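Local atomic coordinates of major capsid protein (Paramecium bursaria Chlorella virus 1, PDB entry 5TIP), a protein that self-assembles as trimers into the roughly 190 nm icosahedral capsid of a large chlorella virus, forming the pseudo-T=169 shell. Residues Y128-W134 / K144-P149; F254-Y260 / I415-N421. All coordinates share one frame; numbering follows the deposited sequence.

In the fold
Following the chain from the N terminus, contact 1 comes first and is local: nine residues separate 128-134 from 144-149, and strand 143-149 folds back against helix 122-132, which the chain has just left. Contact 2 opens only after contact 1 has closed, and it bridges a far longer excursion of 154 residues to join strand 257-266 to strand 412-426. The two lie in series, neither nested nor crossed, one in each jelly roll of the double jelly-roll capsid protein, with centres about 28 Å apart. Helix 109-119 relates them spatially, since side chains from both contacts pack on it. Each contact also reaches the second subunit, so both border the trimer interface.

Contact 1: Y128-W134 / K144-P149; sequences YRRMTDW and KRFYVP
W134 offers one face of its indole to two side chains of 144-149, F146 and K144. F146 meets it edge-on: CZ points at the six-membered ring, 3.6 Å from W134 CH2, and the planes stand at 87°, a T-shaped pair. Over the five-membered ring runs the aliphatic part of K144, whose CD makes a CH-pi contact 4.2 Å from the W134 ring centroid. The lysine chain is extended throughout, with CG anti to the backbone N (chi1 175°), and this reach carries the ammonium past the indole to two main-chain oxygens. K144 NZ donates to R130 O at 2.9 Å, in the plane of that carbonyl, and to D133 O at 2.8 Å, tilted from the second carbonyl's own plane. A positive charge among the carbonyls near the C-terminal end of helix 122-132 probably has a favourable interaction with the helix dipole. This is helix-on-strand packing in the first jelly roll of the double jelly-roll fold, where strand 143-149 pairs with strand 65-76 while the helix and the turn after it lie against it. Main chain meets main chain where Y147 N donates to M131 O at 2.8 Å; the same oxygen sits near the plane of the F146 ring, at its edge. M131 bends at its last torsion (chi3 58°), bringing CE to 3.8 Å from Y147 CB and also onto P149 CD. The edge of Y128 reaches that same proline carbon, its hydroxyl being bonded to E89. On the helix side, R129 grips D133 OD2 side-on through NE and NH2, both from one face of the carboxylate, while T84 binds D133 OD1. R130 and Y147 turn their polar ends to the second subunit, R130 to T346 and N334 and Y147 to S331 of that chain.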
ATOM      1  N   TYR A 128       8.996  -9.050   3.997  1.00 19.31           N
ATOM      2  CA  TYR A 128       9.138  -9.825   5.222  1.00 18.80           C
ATOM      3  C   TYR A 128       9.366 -11.301   4.927  1.00 18.73           C
ATOM      4  O   TYR A 128      10.100 -11.970   5.663  1.00 22.41           O
ATOM      5  CB  TYR A 128       7.904  -9.640   6.112  1.00 19.04           C
ATOM      6  CG  TYR A 128       7.902 -10.502   7.358  1.00 18.22           C
ATOM      7  CD1 TYR A 128       8.622 -10.129   8.485  1.00 19.55           C
ATOM      8  CD2 TYR A 128       7.169 -11.682   7.411  1.00 18.69           C
ATOM      9  CE1 TYR A 128       8.621 -10.911   9.626  1.00 19.50           C
ATOM     10  CE2 TYR A 128       7.162 -12.469   8.549  1.00 20.81           C
ATOM     11  CZ  TYR A 128       7.890 -12.078   9.652  1.00 19.99           C
ATOM     12  OH  TYR A 128       7.881 -12.860  10.784  1.00 21.52           O
ATOM     13  N   ARG A 129       8.760 -11.831   3.858  1.00 18.19           N
ATOM     14  CA  ARG A 129       9.013 -13.226   3.511  1.00 20.87           C
ATOM     15  C   ARG A 129      10.390 -13.408   2.886  1.00 23.47           C
ATOM     16  O   ARG A 129      11.001 -14.472   3.040  1.00 29.56           O
ATOM     17  CB  ARG A 129       7.933 -13.767   2.573  1.00 21.78           C
ATOM     18  CG  ARG A 129       8.044 -15.271   2.389  1.00 20.85           C
ATOM     19  CD  ARG A 129       6.853 -15.894   1.695  1.00 23.60           C
ATOM     20  NE  ARG A 129       6.999 -17.347   1.662  1.00 23.83           N
ATOM     21  CZ  ARG A 129       6.126 -18.182   1.113  1.00 23.61           C
ATOM     22  NH1 ARG A 129       5.025 -17.716   0.542  1.00 25.61           N
ATOM     23  NH2 ARG A 129       6.356 -19.488   1.135  1.00 24.03           N
ATOM     24  N   ARG A 130      10.891 -12.399   2.169  1.00 24.98           N
ATOM     25  CA  ARG A 130      12.281 -12.441   1.729  1.00 24.00           C
ATOM     26  C   ARG A 130      13.223 -12.545   2.920  1.00 25.55           C
ATOM     27  O   ARG A 130      14.257 -13.217   2.848  1.00 28.43           O
ATOM     28  CB  ARG A 130      12.625 -11.201   0.904  1.00 21.25           C
ATOM     29  CG  ARG A 130      11.900 -11.065  -0.417  1.00 19.36           C
ATOM     30  CD  ARG A 130      12.300  -9.756  -1.077  1.00 18.08           C
ATOM     31  NE  ARG A 130      13.710  -9.747  -1.455  1.00 18.19           N
ATOM     32  CZ  ARG A 130      14.437  -8.643  -1.593  1.00 21.21           C
ATOM     33  NH1 ARG A 130      13.894  -7.456  -1.368  1.00 21.72           N
ATOM     34  NH2 ARG A 130      15.715  -8.724  -1.943  1.00 23.88           N
ATOM     35  N   MET A 131      12.878 -11.884   4.026  1.00 21.33           N
ATOM     36  CA  MET A 131      13.735 -11.863   5.201  1.00 20.05           C
ATOM     37  C   MET A 131      13.638 -13.133   6.032  1.00 22.34           C
ATOM     38  O   MET A 131      14.502 -13.362   6.885  1.00 28.34           O
ATOM     39  CB  MET A 131      13.392 -10.659   6.080  1.00 20.67           C
ATOM     40  CG  MET A 131      13.652  -9.312   5.430  1.00 23.89           C
ATOM     41  SD  MET A 131      12.835  -7.966   6.309  1.00 29.60           S
ATOM     42  CE  MET A 131      13.558  -8.135   7.938  1.00 30.97           C
ATOM     43  N   THR A 132      12.612 -13.960   5.819  1.00 18.48           N
ATOM     44  CA  THR A 132      12.383 -15.117   6.674  1.00 18.73           C
ATOM     45  C   THR A 132      12.180 -16.418   5.905  1.00 23.61           C
ATOM     46  O   THR A 132      11.832 -17.431   6.519  1.00 23.81           O
ATOM     47  CB  THR A 132      11.172 -14.880   7.589  1.00 22.92           C
ATOM     48  OG1 THR A 132      10.019 -14.591   6.790  1.00 27.29           O
ATOM     49  CG2 THR A 132      11.430 -13.720   8.539  1.00 21.19           C
ATOM     50  N   ASP A 133      12.388 -16.429   4.589  1.00 25.03           N
ATOM     51  CA  ASP A 133      12.102 -17.628   3.812  1.00 23.83           C
ATOM     52  C   ASP A 133      12.847 -17.562   2.486  1.00 22.07           C
ATOM     53  O   ASP A 133      13.327 -16.504   2.072  1.00 21.57           O
ATOM     54  CB  ASP A 133      10.594 -17.784   3.576  1.00 25.93           C
ATOM     55  CG  ASP A 133      10.205 -19.195   3.186  1.00 29.43           C
ATOM     56  OD1 ASP A 133      11.108 -20.029   2.976  1.00 29.68           O
ATOM     57  OD2 ASP A 133       8.990 -19.471   3.090  1.00 31.37           O
ATOM     58  N   TRP A 134      12.944 -18.718   1.831  1.00 23.22           N
ATOM     59  CA  TRP A 134      13.412 -18.797   0.453  1.00 24.55           C
ATOM     60  C   TRP A 134      12.233 -18.561  -0.483  1.00 29.02           C
ATOM     61  O   TRP A 134      11.212 -19.248  -0.385  1.00 33.01           O
ATOM     62  CB  TRP A 134      14.047 -20.159   0.164  1.00 21.54           C
ATOM     63  CG  TRP A 134      15.410 -20.354   0.760  1.00 26.43           C
ATOM     64  CD1 TRP A 134      16.600 -19.960   0.224  1.00 26.44           C
ATOM     65  CD2 TRP A 134      15.724 -21.010   1.995  1.00 25.00           C
ATOM     66  NE1 TRP A 134      17.635 -20.321   1.051  1.00 24.15           N
ATOM     67  CE2 TRP A 134      17.124 -20.968   2.145  1.00 22.93           C
ATOM     68  CE3 TRP A 134      14.957 -21.623   2.990  1.00 24.21           C
ATOM     69  CZ2 TRP A 134      17.772 -21.514   3.250  1.00 21.91           C
ATOM     70  CZ3 TRP A 134      15.603 -22.166   4.085  1.00 22.61           C
ATOM     71  CH2 TRP A 134      16.997 -22.107   4.206  1.00 21.89           C
ATOM     72  N   LYS A 144      21.292 -19.143   3.134  1.00 30.42           N
ATOM     73  CA  LYS A 144      20.811 -17.775   3.110  1.00 28.16           C
ATOM     74  C   LYS A 144      20.741 -17.167   4.501  1.00 26.19           C
ATOM     75  O   LYS A 144      20.467 -17.856   5.474  1.00 27.65           O
ATOM     76  CB  LYS A 144      19.428 -17.739   2.452  1.00 27.97           C
ATOM     77  CG  LYS A 144      18.739 -16.385   2.470  1.00 26.38           C
ATOM     78  CD  LYS A 144      17.394 -16.447   1.762  1.00 28.03           C
ATOM     79  CE  LYS A 144      16.726 -15.082   1.723  1.00 31.43           C
ATOM     80  NZ  LYS A 144      15.454 -15.080   0.951  1.00 32.04           N
ATOM     81  N   ARG A 145      21.016 -15.875   4.586  1.00 25.11           N
ATOM     82  CA  ARG A 145      20.929 -15.162   5.852  1.00 22.68           C
ATOM     83  C   ARG A 145      19.530 -14.584   6.011  1.00 25.90           C
ATOM     84  O   ARG A 145      19.004 -13.952   5.089  1.00 26.56           O
ATOM     85  CB  ARG A 145      21.972 -14.048   5.930  1.00 24.50           C
ATOM     86  CG  ARG A 145      21.919 -13.252   7.225  1.00 24.43           C
ATOM     87  CD  ARG A 145      23.099 -12.308   7.343  1.00 25.15           C
ATOM     88  NE  ARG A 145      24.365 -13.027   7.251  1.00 26.06           N
ATOM     89  CZ  ARG A 145      25.048 -13.471   8.299  1.00 27.82           C
ATOM     90  NH1 ARG A 145      24.589 -13.268   9.526  1.00 28.72           N
ATOM     91  NH2 ARG A 145      26.191 -14.118   8.120  1.00 27.72           N
ATOM     92  N   PHE A 146      18.938 -14.798   7.179  1.00 28.52           N
ATOM     93  CA  PHE A 146      17.584 -14.354   7.460  1.00 25.86           C
ATOM     94  C   PHE A 146      17.597 -13.282   8.538  1.00 25.85           C
ATOM     95  O   PHE A 146      18.503 -13.224   9.373  1.00 24.06           O
ATOM     96  CB  PHE A 146      16.701 -15.521   7.905  1.00 24.18           C
ATOM     97  CG  PHE A 146      16.561 -16.608   6.880  1.00 25.57           C
ATOM     98  CD1 PHE A 146      15.633 -16.496   5.857  1.00 25.63           C
ATOM     99  CD2 PHE A 146      17.342 -17.749   6.944  1.00 27.03           C
ATOM    100  CE1 PHE A 146      15.495 -17.495   4.912  1.00 25.82           C
ATOM    101  CE2 PHE A 146      17.207 -18.753   6.002  1.00 28.25           C
ATOM    102  CZ  PHE A 146      16.281 -18.625   4.985  1.00 27.51           C
ATOM    103  N   TYR A 147      16.572 -12.434   8.514  1.00 25.10           N
ATOM    104  CA  TYR A 147      16.439 -11.323   9.452  1.00 24.51           C
ATOM    105  C   TYR A 147      15.029 -11.353  10.023  1.00 27.76           C
ATOM    106  O   TYR A 147      14.060 -11.087   9.305  1.00 31.79           O
ATOM    107  CB  TYR A 147      16.713  -9.985   8.768  1.00 22.76           C
ATOM    108  CG  TYR A 147      18.037  -9.899   8.044  1.00 20.40           C
ATOM    109  CD1 TYR A 147      18.155 -10.296   6.719  1.00 22.87           C
ATOM    110  CD2 TYR A 147      19.163  -9.393   8.676  1.00 21.11           C
ATOM    111  CE1 TYR A 147      19.360 -10.206   6.051  1.00 23.30           C
ATOM    112  CE2 TYR A 147      20.372  -9.297   8.016  1.00 23.09           C
ATOM    113  CZ  TYR A 147      20.464  -9.705   6.705  1.00 23.75           C
ATOM    114  OH  TYR A 147      21.668  -9.612   6.046  1.00 26.87           O
ATOM    115  N   VAL A 148      14.911 -11.671  11.308  1.00 28.35           N
ATOM    116  CA  VAL A 148      13.618 -11.730  11.984  1.00 27.40           C
ATOM    117  C   VAL A 148      13.485 -10.469  12.835  1.00 27.14           C
ATOM    118  O   VAL A 148      14.184 -10.348  13.854  1.00 30.00           O
ATOM    119  CB  VAL A 148      13.483 -12.996  12.838  1.00 27.78           C
ATOM    120  CG1 VAL A 148      12.086 -13.085  13.427  1.00 27.15           C
ATOM    121  CG2 VAL A 148      13.796 -14.231  12.007  1.00 28.41           C
ATOM    122  N   PRO A 149      12.629  -9.516  12.461  1.00 27.13           N
ATOM    123  CA  PRO A 149      12.472  -8.300  13.270  1.00 24.70           C
ATOM    124  C   PRO A 149      11.491  -8.530  14.413  1.00 23.17           C
ATOM    125  O   PRO A 149      10.410  -9.091  14.219  1.00 22.19           O
ATOM    126  CB  PRO A 149      11.933  -7.277  12.267  1.00 25.38           C
ATOM    127  CG  PRO A 149      11.161  -8.110  11.289  1.00 27.13           C
ATOM    128  CD  PRO A 149      11.858  -9.451  11.207  1.00 26.13           C
TER

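Contact 2: F254-Y260 / I415-N421; sequences FNHPTKY and IYAKNYN
Y260 has its CG between the backbone N and the carbonyl carbon (chi1 58°), and K418 has its own anti to the backbone N (chi1 -153°); these settings lay the two side chains side by side, pointing the same way. K418 CB sits over the tyrosine face, 3.8 Å from the Y260 ring centroid and displaced toward the rim. A second CH-pi contact is far more centred: A417 CB stands 3.6 Å from the F254 ring centroid, only 6° off the normal, while I415 CG2 touches the edge of that ring. Beyond K418, toward N421, the strands of the second jelly roll pair briefly in antiparallel fashion. T258 and N419 make a non-hydrogen-bonded pair, flanked by hydrogen bonds from Y420 N to P257 O at 3.0 Å and from K259 N to K418 O at 2.7 Å, both donors nearly in line with the C=O. K259 crosses Y420 at about a right angle, its CG 3.4 Å from Y420 CE2, and its ammonium makes only a weak bond to the phenol oxygen, which R362 O also binds. K259 NZ is held more firmly by E228, P359 O and G361 O, and the other carboxylate oxygen of E228 takes K418 NZ. With K259 NZ and K418 NZ 6.1 Å apart, the shared carboxylate probably offsets their mutual repulsion in this buried setting.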
ATOM      1  N   PHE A 254      -8.453 -13.144  29.565  1.00 38.93           N
ATOM      2  CA  PHE A 254      -7.698 -11.946  29.240  1.00 33.03           C
ATOM      3  C   PHE A 254      -7.959 -10.872  30.290  1.00 29.97           C
ATOM      4  O   PHE A 254      -8.902 -10.962  31.080  1.00 31.44           O
ATOM      5  CB  PHE A 254      -8.071 -11.436  27.845  1.00 31.94           C
ATOM      6  CG  PHE A 254      -7.808 -12.430  26.748  1.00 28.39           C
ATOM      7  CD1 PHE A 254      -6.629 -13.157  26.717  1.00 28.14           C
ATOM      8  CD2 PHE A 254      -8.753 -12.654  25.761  1.00 28.29           C
ATOM      9  CE1 PHE A 254      -6.392 -14.076  25.713  1.00 27.56           C
ATOM     10  CE2 PHE A 254      -8.522 -13.572  24.756  1.00 28.71           C
ATOM     11  CZ  PHE A 254      -7.340 -14.284  24.732  1.00 28.02           C
ATOM     12  N   ASN A 255      -7.107  -9.849  30.290  1.00 28.29           N
ATOM     13  CA  ASN A 255      -7.236  -8.725  31.208  1.00 29.32           C
ATOM     14  C   ASN A 255      -6.849  -7.449  30.475  1.00 26.19           C
ATOM     15  O   ASN A 255      -6.451  -7.479  29.305  1.00 26.15           O
ATOM     16  CB  ASN A 255      -6.379  -8.918  32.466  1.00 33.96           C
ATOM     17  CG  ASN A 255      -6.818 -10.107  33.300  1.00 38.90           C
ATOM     18  OD1 ASN A 255      -6.122 -11.118  33.375  1.00 39.92           O
ATOM     19  ND2 ASN A 255      -7.975  -9.985  33.941  1.00 41.75           N
ATOM     20  N   HIS A 256      -6.983  -6.315  31.178  1.00 26.25           N
ATOM     21  CA  HIS A 256      -6.553  -4.991  30.732  1.00 26.83           C
ATOM     22  C   HIS A 256      -7.400  -4.490  29.564  1.00 24.17           C
ATOM     23  O   HIS A 256      -8.124  -5.275  28.938  1.00 24.41           O
ATOM     24  CB  HIS A 256      -5.073  -5.018  30.343  1.00 30.69           C
ATOM     25  CG  HIS A 256      -4.165  -5.457  31.448  1.00 33.99           C
ATOM     26  ND1 HIS A 256      -3.299  -6.521  31.324  1.00 35.60           N
ATOM     27  CD2 HIS A 256      -3.987  -4.971  32.700  1.00 34.85           C
ATOM     28  CE1 HIS A 256      -2.633  -6.677  32.453  1.00 35.12           C
ATOM     29  NE2 HIS A 256      -3.028  -5.747  33.304  1.00 35.24           N
ATOM     30  N   PRO A 257      -7.361  -3.191  29.259  1.00 22.57           N
ATOM     31  CA  PRO A 257      -8.038  -2.692  28.051  1.00 23.13           C
ATOM     32  C   PRO A 257      -7.439  -3.307  26.795  1.00 22.96           C
ATOM     33  O   PRO A 257      -6.263  -3.104  26.481  1.00 24.50           O
ATOM     34  CB  PRO A 257      -7.800  -1.179  28.116  1.00 21.32           C
ATOM     35  CG  PRO A 257      -7.601  -0.894  29.561  1.00 20.64           C
ATOM     36  CD  PRO A 257      -6.876  -2.088  30.109  1.00 23.01           C
ATOM     37  N   THR A 258      -8.263  -4.057  26.069  1.00 23.54           N
ATOM     38  CA  THR A 258      -7.821  -4.858  24.936  1.00 24.36           C
ATOM     39  C   THR A 258      -8.255  -4.203  23.631  1.00 23.04           C
ATOM     40  O   THR A 258      -9.416  -3.808  23.487  1.00 24.70           O
ATOM     41  CB  THR A 258      -8.386  -6.278  25.029  1.00 23.54           C
ATOM     42  OG1 THR A 258      -7.917  -6.898  26.234  1.00 25.87           O
ATOM     43  CG2 THR A 258      -7.951  -7.115  23.837  1.00 19.19           C
ATOM     44  N   LYS A 259      -7.320  -4.101  22.683  1.00 22.74           N
ATOM     45  CA  LYS A 259      -7.617  -3.488  21.392  1.00 23.42           C
ATOM     46  C   LYS A 259      -8.407  -4.425  20.487  1.00 23.09           C
ATOM     47  O   LYS A 259      -9.370  -4.000  19.840  1.00 25.82           O
ATOM     48  CB  LYS A 259      -6.323  -3.069  20.696  1.00 21.21           C
ATOM     49  CG  LYS A 259      -5.364  -2.294  21.571  1.00 23.25           C
ATOM     50  CD  LYS A 259      -4.066  -2.017  20.835  1.00 24.77           C
ATOM     51  CE  LYS A 259      -4.310  -1.179  19.592  1.00 26.32           C
ATOM     52  NZ  LYS A 259      -3.038  -0.850  18.895  1.00 25.40           N
ATOM     53  N   TYR A 260      -8.009  -5.692  20.415  1.00 23.42           N
ATOM     54  CA  TYR A 260      -8.641  -6.630  19.500  1.00 22.58           C
ATOM     55  C   TYR A 260      -8.366  -8.053  19.963  1.00 22.43           C
ATOM     56  O   TYR A 260      -7.478  -8.302  20.782  1.00 23.86           O
ATOM     57  CB  TYR A 260      -8.148  -6.423  18.062  1.00 21.34           C
ATOM     58  CG  TYR A 260      -6.646  -6.553  17.894  1.00 21.19           C
ATOM     59  CD1 TYR A 260      -6.053  -7.790  17.680  1.00 21.71           C
ATOM     60  CD2 TYR A 260      -5.824  -5.435  17.949  1.00 21.64           C
ATOM     61  CE1 TYR A 260      -4.683  -7.910  17.527  1.00 23.39           C
ATOM     62  CE2 TYR A 260      -4.453  -5.545  17.795  1.00 21.51           C
ATOM     63  CZ  TYR A 260      -3.889  -6.786  17.585  1.00 23.63           C
ATOM     64  OH  TYR A 260      -2.526  -6.905  17.432  1.00 24.79           O
ATOM     65  N   ILE A 415      -5.821 -18.254  20.629  1.00 26.25           N
ATOM     66  CA  ILE A 415      -6.542 -16.997  20.791  1.00 24.43           C
ATOM     67  C   ILE A 415      -5.575 -15.968  21.354  1.00 26.16           C
ATOM     68  O   ILE A 415      -4.956 -16.193  22.402  1.00 27.77           O
ATOM     69  CB  ILE A 415      -7.771 -17.157  21.697  1.00 23.91           C
ATOM     70  CG1 ILE A 415      -8.658 -18.294  21.192  1.00 23.45           C
ATOM     71  CG2 ILE A 415      -8.560 -15.859  21.757  1.00 22.52           C
ATOM     72  CD1 ILE A 415      -9.835 -18.590  22.087  1.00 25.61           C
ATOM     73  N   TYR A 416      -5.442 -14.840  20.661  1.00 25.43           N
ATOM     74  CA  TYR A 416      -4.535 -13.775  21.056  1.00 22.53           C
ATOM     75  C   TYR A 416      -5.319 -12.521  21.416  1.00 25.38           C
ATOM     76  O   TYR A 416      -6.399 -12.264  20.876  1.00 26.65           O
ATOM     77  CB  TYR A 416      -3.533 -13.457  19.940  1.00 21.35           C
ATOM     78  CG  TYR A 416      -2.669 -14.632  19.552  1.00 22.73           C
ATOM     79  CD1 TYR A 416      -1.539 -14.959  20.288  1.00 22.26           C
ATOM     80  CD2 TYR A 416      -2.990 -15.422  18.458  1.00 23.04           C
ATOM     81  CE1 TYR A 416      -0.748 -16.035  19.941  1.00 23.36           C
ATOM     82  CE2 TYR A 416      -2.206 -16.501  18.104  1.00 24.07           C
ATOM     83  CZ  TYR A 416      -1.086 -16.802  18.850  1.00 25.54           C
ATOM     84  OH  TYR A 416      -0.300 -17.875  18.503  1.00 29.70           O
ATOM     85  N   ALA A 417      -4.760 -11.745  22.339  1.00 24.69           N
ATOM     86  CA  ALA A 417      -5.333 -10.468  22.736  1.00 24.17           C
ATOM     87  C   ALA A 417      -4.216  -9.446  22.857  1.00 22.28           C
ATOM     88  O   ALA A 417      -3.178  -9.727  23.465  1.00 21.72           O
ATOM     89  CB  ALA A 417      -6.093 -10.585  24.062  1.00 25.75           C
ATOM     90  N   LYS A 418      -4.439  -8.264  22.290  1.00 20.46           N
ATOM     91  CA  LYS A 418      -3.483  -7.167  22.362  1.00 22.56           C
ATOM     92  C   LYS A 418      -4.076  -6.124  23.299  1.00 22.52           C
ATOM     93  O   LYS A 418      -5.139  -5.579  23.035  1.00 24.98           O
ATOM     94  CB  LYS A 418      -3.218  -6.567  20.982  1.00 23.74           C
ATOM     95  CG  LYS A 418      -1.848  -5.923  20.841  1.00 24.34           C
ATOM     96  CD  LYS A 418      -0.739  -6.940  21.054  1.00 26.42           C
ATOM     97  CE  LYS A 418       0.490  -6.627  20.222  1.00 29.75           C
ATOM     98  NZ  LYS A 418       0.916  -5.210  20.337  1.00 33.39           N
ATOM     99  N   ASN A 419      -3.375  -5.845  24.387  1.00 23.36           N
ATOM    100  CA  ASN A 419      -3.860  -4.918  25.397  1.00 22.11           C
ATOM    101  C   ASN A 419      -2.863  -3.784  25.586  1.00 24.85           C
ATOM    102  O   ASN A 419      -1.725  -3.836  25.115  1.00 25.17           O
ATOM    103  CB  ASN A 419      -4.102  -5.633  26.732  1.00 21.23           C
ATOM    104  CG  ASN A 419      -2.820  -6.138  27.363  1.00 27.08           C
ATOM    105  OD1 ASN A 419      -2.386  -7.257  27.098  1.00 30.45           O
ATOM    106  ND2 ASN A 419      -2.209  -5.315  28.207  1.00 29.49           N
ATOM    107  N   TYR A 420      -3.310  -2.750  26.290  1.00 23.16           N
ATOM    108  CA  TYR A 420      -2.459  -1.636  26.675  1.00 19.82           C
ATOM    109  C   TYR A 420      -2.020  -1.783  28.125  1.00 22.09           C
ATOM    110  O   TYR A 420      -2.700  -2.406  28.943  1.00 22.79           O
ATOM    111  CB  TYR A 420      -3.180  -0.297  26.490  1.00 20.08           C
ATOM    112  CG  TYR A 420      -3.219   0.198  25.063  1.00 21.26           C
ATOM    113  CD1 TYR A 420      -2.074   0.683  24.447  1.00 20.87           C
ATOM    114  CD2 TYR A 420      -4.400   0.189  24.334  1.00 20.73           C
ATOM    115  CE1 TYR A 420      -2.102   1.142  23.145  1.00 21.08           C
ATOM    116  CE2 TYR A 420      -4.438   0.649  23.031  1.00 20.04           C
ATOM    117  CZ  TYR A 420      -3.286   1.119  22.441  1.00 22.11           C
ATOM    118  OH  TYR A 420      -3.316   1.574  21.143  1.00 26.47           O
ATOM    119  N   ASN A 421      -0.863  -1.204  28.431  1.00 18.95           N
ATOM    120  CA  ASN A 421      -0.370  -1.136  29.795  1.00 19.36           C
ATOM    121  C   ASN A 421       0.517   0.096  29.900  1.00 24.13           C
ATOM    122  O   ASN A 421       0.848   0.732  28.896  1.00 26.18           O
ATOM    123  CB  ASN A 421       0.381  -2.412  30.188  1.00 21.67           C
ATOM    124  CG  ASN A 421       0.374  -2.658  31.685  1.00 27.43           C
ATOM    125  OD1 ASN A 421       0.460  -1.722  32.481  1.00 28.73           O
ATOM    126  ND2 ASN A 421       0.261  -3.922  32.076  1.00 24.54           N
TER